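Local coordinates for 49 protein (Murid herpesvirus 4, PDB 6A4V), which probably interacts with the host poly(ADP-ribose) polymerase 1 and thereby facilitates virus replication, at residues 64-69 with 307-312. Residues are numbered along the deposited sequence; the frame is centred on the assembly and turned at random.
Sequences ACLCKL and GLQIYI
Leu66 reaches out from helix 61-85 and lays its CD1 methyl against the backbone of helix 295-312, 3.9 Å from Gln309 N. With CG anti to the carbonyl carbon (chi1 -78°) and CD1 anti to CA, Leu66 brings CD1 up to two neighbouring residues, Leu308 and Gln309, and to Ile312 one turn further on. Leu66 CD1 lies 4.2 Å from Leu308 CB and 4.0 Å from Gln309 CG. The approach of Leu66 CD1 to Ile312 CG1 is looser, at 4.5 Å. Gln309 runs the other way, its extended chain sliding alongside Leu66 toward helix 61-85, where the aliphatic CG also meets Leu66 CB at 4.1 Å. Its terminal amide comes to lie near Cys67, which adds a smaller contact. The two helices, from near the start and the end of the modelled chain, pack antiparallel within this mainly helical protein of the BRRF1-like family; their segment axes stay 10.3 Å apart at an angle of 161°, a separation bridged by side chains. Around this contact, Leu308 also packs on Lys278 and Leu282 of helix 274-289, while Cys67 touches Ile54 of helix 44-57. Leu69, one turn on from the contact, turns instead to Phe250, His253 and Val254 of helix 238-262.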
ATOM      1  N   ALA B  64      -8.762  -8.535 -23.948  1.00 47.07           N
ATOM      2  CA  ALA B  64      -7.687  -9.300 -23.368  1.00 48.11           C
ATOM      3  C   ALA B  64      -6.538  -8.357 -22.980  1.00 35.93           C
ATOM      4  O   ALA B  64      -6.046  -8.359 -21.853  1.00 55.18           O
ATOM      5  CB  ALA B  64      -7.275 -10.365 -24.355  1.00 48.57           C
ATOM      6  N   CYS B  65      -6.210  -7.432 -23.872  1.00 42.59           N
ATOM      7  CA  CYS B  65      -5.068  -6.524 -23.648  1.00 38.35           C
ATOM      8  C   CYS B  65      -5.312  -5.741 -22.353  1.00 39.13           C
ATOM      9  O   CYS B  65      -4.421  -5.589 -21.495  1.00 36.60           O
ATOM     10  CB  CYS B  65      -4.843  -5.669 -24.883  1.00 38.46           C
ATOM     11  SG  CYS B  65      -3.245  -4.812 -24.834  1.00 34.92           S
ATOM     12  N   LEU B  66      -6.569  -5.344 -22.138  1.00 32.31           N
ATOM     13  CA  LEU B  66      -6.882  -4.515 -21.052  1.00 36.66           C
ATOM     14  C   LEU B  66      -6.774  -5.274 -19.731  1.00 41.06           C
ATOM     15  O   LEU B  66      -6.172  -4.740 -18.802  1.00 48.20           O
ATOM     16  CB  LEU B  66      -8.275  -3.949 -21.235  1.00 34.70           C
ATOM     17  CG  LEU B  66      -8.291  -2.805 -22.222  1.00 40.08           C
ATOM     18  CD1 LEU B  66      -9.732  -2.399 -22.462  1.00 44.32           C
ATOM     19  CD2 LEU B  66      -7.468  -1.645 -21.673  1.00 36.69           C
ATOM     20  N   CYS B  67      -7.330  -6.492 -19.669  1.00 41.45           N
ATOM     21  CA  CYS B  67      -7.130  -7.337 -18.484  1.00 42.31           C
ATOM     22  C   CYS B  67      -5.613  -7.394 -18.226  1.00 41.02           C
ATOM     23  O   CYS B  67      -5.173  -7.167 -17.158  1.00 43.60           O
ATOM     24  CB  CYS B  67      -7.750  -8.720 -18.700  1.00 46.03           C
ATOM     25  SG  CYS B  67      -9.541  -8.685 -19.033  1.00 53.29           S
ATOM     26  N   LYS B  68      -4.823  -7.641 -19.275  1.00 42.04           N
ATOM     27  CA  LYS B  68      -3.428  -7.932 -19.124  1.00 34.72           C
ATOM     28  C   LYS B  68      -2.770  -6.719 -18.480  1.00 35.61           C
ATOM     29  O   LYS B  68      -1.954  -6.881 -17.556  1.00 34.95           O
ATOM     30  CB  LYS B  68      -2.755  -8.250 -20.464  1.00 35.70           C
ATOM     31  CG  LYS B  68      -3.250  -9.500 -21.177  1.00 40.93           C
ATOM     32  CD  LYS B  68      -2.162 -10.440 -21.783  1.00 46.12           C
ATOM     33  CE  LYS B  68      -2.585 -11.079 -23.102  1.00 53.41           C
ATOM     34  NZ  LYS B  68      -1.579 -10.859 -24.180  1.00 53.60           N
ATOM     35  N   LEU B  69      -3.234  -5.540 -18.900  1.00 33.64           N
ATOM     36  CA  LEU B  69      -2.768  -4.289 -18.477  1.00 29.90           C
ATOM     37  C   LEU B  69      -3.151  -4.027 -17.034  1.00 31.49           C
ATOM     38  O   LEU B  69      -2.407  -3.333 -16.366  1.00 34.13           O
ATOM     39  CB  LEU B  69      -3.330  -3.178 -19.364  1.00 31.40           C
ATOM     40  CG  LEU B  69      -2.589  -3.033 -20.697  1.00 32.29           C
ATOM     41  CD1 LEU B  69      -3.342  -2.111 -21.635  1.00 29.25           C
ATOM     42  CD2 LEU B  69      -1.151  -2.592 -20.478  1.00 28.79           C
ATOM     43  N   GLY B 307     -12.279   2.471 -16.954  1.00 44.03           N
ATOM     44  CA  GLY B 307     -13.084   3.298 -17.887  1.00 44.14           C
ATOM     45  C   GLY B 307     -13.133   2.687 -19.288  1.00 47.85           C
ATOM     46  O   GLY B 307     -14.152   2.717 -19.937  1.00 56.77           O
ATOM     47  N   LEU B 308     -11.994   2.177 -19.759  1.00 48.25           N
ATOM     48  CA  LEU B 308     -11.814   1.750 -21.136  1.00 50.64           C
ATOM     49  C   LEU B 308     -12.558   0.430 -21.392  1.00 44.02           C
ATOM     50  O   LEU B 308     -13.212   0.286 -22.407  1.00 54.62           O
ATOM     51  CB  LEU B 308     -10.310   1.643 -21.430  1.00 46.74           C
ATOM     52  CG  LEU B 308      -9.697   2.895 -22.049  1.00 45.46           C
ATOM     53  CD1 LEU B 308      -8.167   2.896 -21.924  1.00 49.21           C
ATOM     54  CD2 LEU B 308     -10.104   3.011 -23.489  1.00 45.45           C
ATOM     55  N   GLN B 309     -12.439  -0.510 -20.465  1.00 43.81           N
ATOM     56  CA  GLN B 309     -13.260  -1.694 -20.374  1.00 47.48           C
ATOM     57  C   GLN B 309     -14.743  -1.304 -20.379  1.00 57.74           C
ATOM     58  O   GLN B 309     -15.558  -1.934 -21.039  1.00 66.69           O
ATOM     59  CB  GLN B 309     -12.949  -2.503 -19.104  1.00 48.69           C
ATOM     60  CG  GLN B 309     -11.885  -3.576 -19.320  1.00 60.91           C
ATOM     61  CD  GLN B 309     -11.398  -4.298 -18.081  1.00 71.47           C
ATOM     62  OE1 GLN B 309     -10.615  -5.244 -18.172  1.00 64.31           O
ATOM     63  NE2 GLN B 309     -11.842  -3.862 -16.909  1.00 75.00           N
ATOM     64  N   ILE B 310     -15.118  -0.310 -19.582  1.00 67.27           N
ATOM     65  CA  ILE B 310     -16.513  -0.093 -19.436  1.00 69.21           C
ATOM     66  C   ILE B 310     -17.033   0.336 -20.807  1.00 74.53           C
ATOM     67  O   ILE B 310     -17.969  -0.247 -21.292  1.00 53.91           O
ATOM     68  CB  ILE B 310     -16.845   0.884 -18.291  1.00 70.65           C
ATOM     69  CG1 ILE B 310     -16.707   0.215 -16.918  1.00 75.45           C
ATOM     70  CG2 ILE B 310     -18.225   1.517 -18.468  1.00 59.41           C
ATOM     71  CD1 ILE B 310     -17.197  -1.222 -16.850  1.00 69.67           C
ATOM     72  N   TYR B 311     -16.355   1.283 -21.459  1.00 80.25           N
ATOM     73  CA  TYR B 311     -16.822   1.748 -22.751  1.00 83.74           C
ATOM     74  C   TYR B 311     -16.836   0.618 -23.801  1.00 87.96           C
ATOM     75  O   TYR B 311     -17.895   0.384 -24.397  1.00 88.02           O
ATOM     76  CB  TYR B 311     -16.016   2.945 -23.249  1.00 90.39           C
ATOM     77  CG  TYR B 311     -16.738   3.700 -24.337  1.00112.55           C
ATOM     78  CD1 TYR B 311     -16.366   3.573 -25.667  1.00117.04           C
ATOM     79  CD2 TYR B 311     -17.843   4.493 -24.046  1.00119.06           C
ATOM     80  CE1 TYR B 311     -17.036   4.255 -26.675  1.00119.20           C
ATOM     81  CE2 TYR B 311     -18.530   5.174 -25.040  1.00116.55           C
ATOM     82  CZ  TYR B 311     -18.120   5.059 -26.359  1.00114.41           C
ATOM     83  OH  TYR B 311     -18.769   5.744 -27.338  1.00 89.75           O
ATOM     84  N   ILE B 312     -15.701  -0.068 -24.042  1.00 86.96           N
ATOM     85  CA  ILE B 312     -15.581  -1.042 -25.189  1.00 78.56           C
ATOM     86  C   ILE B 312     -16.692  -2.107 -25.110  1.00 84.14           C
ATOM     87  O   ILE B 312     -17.204  -2.514 -26.161  1.00 79.33           O
ATOM     88  CB  ILE B 312     -14.195  -1.720 -25.331  1.00 74.40           C
ATOM     89  CG1 ILE B 312     -13.863  -2.617 -24.134  1.00 72.27           C
ATOM     90  CG2 ILE B 312     -13.086  -0.716 -25.652  1.00 72.12           C
ATOM     91  CD1 ILE B 312     -14.074  -4.108 -24.375  1.00 70.79           C
TER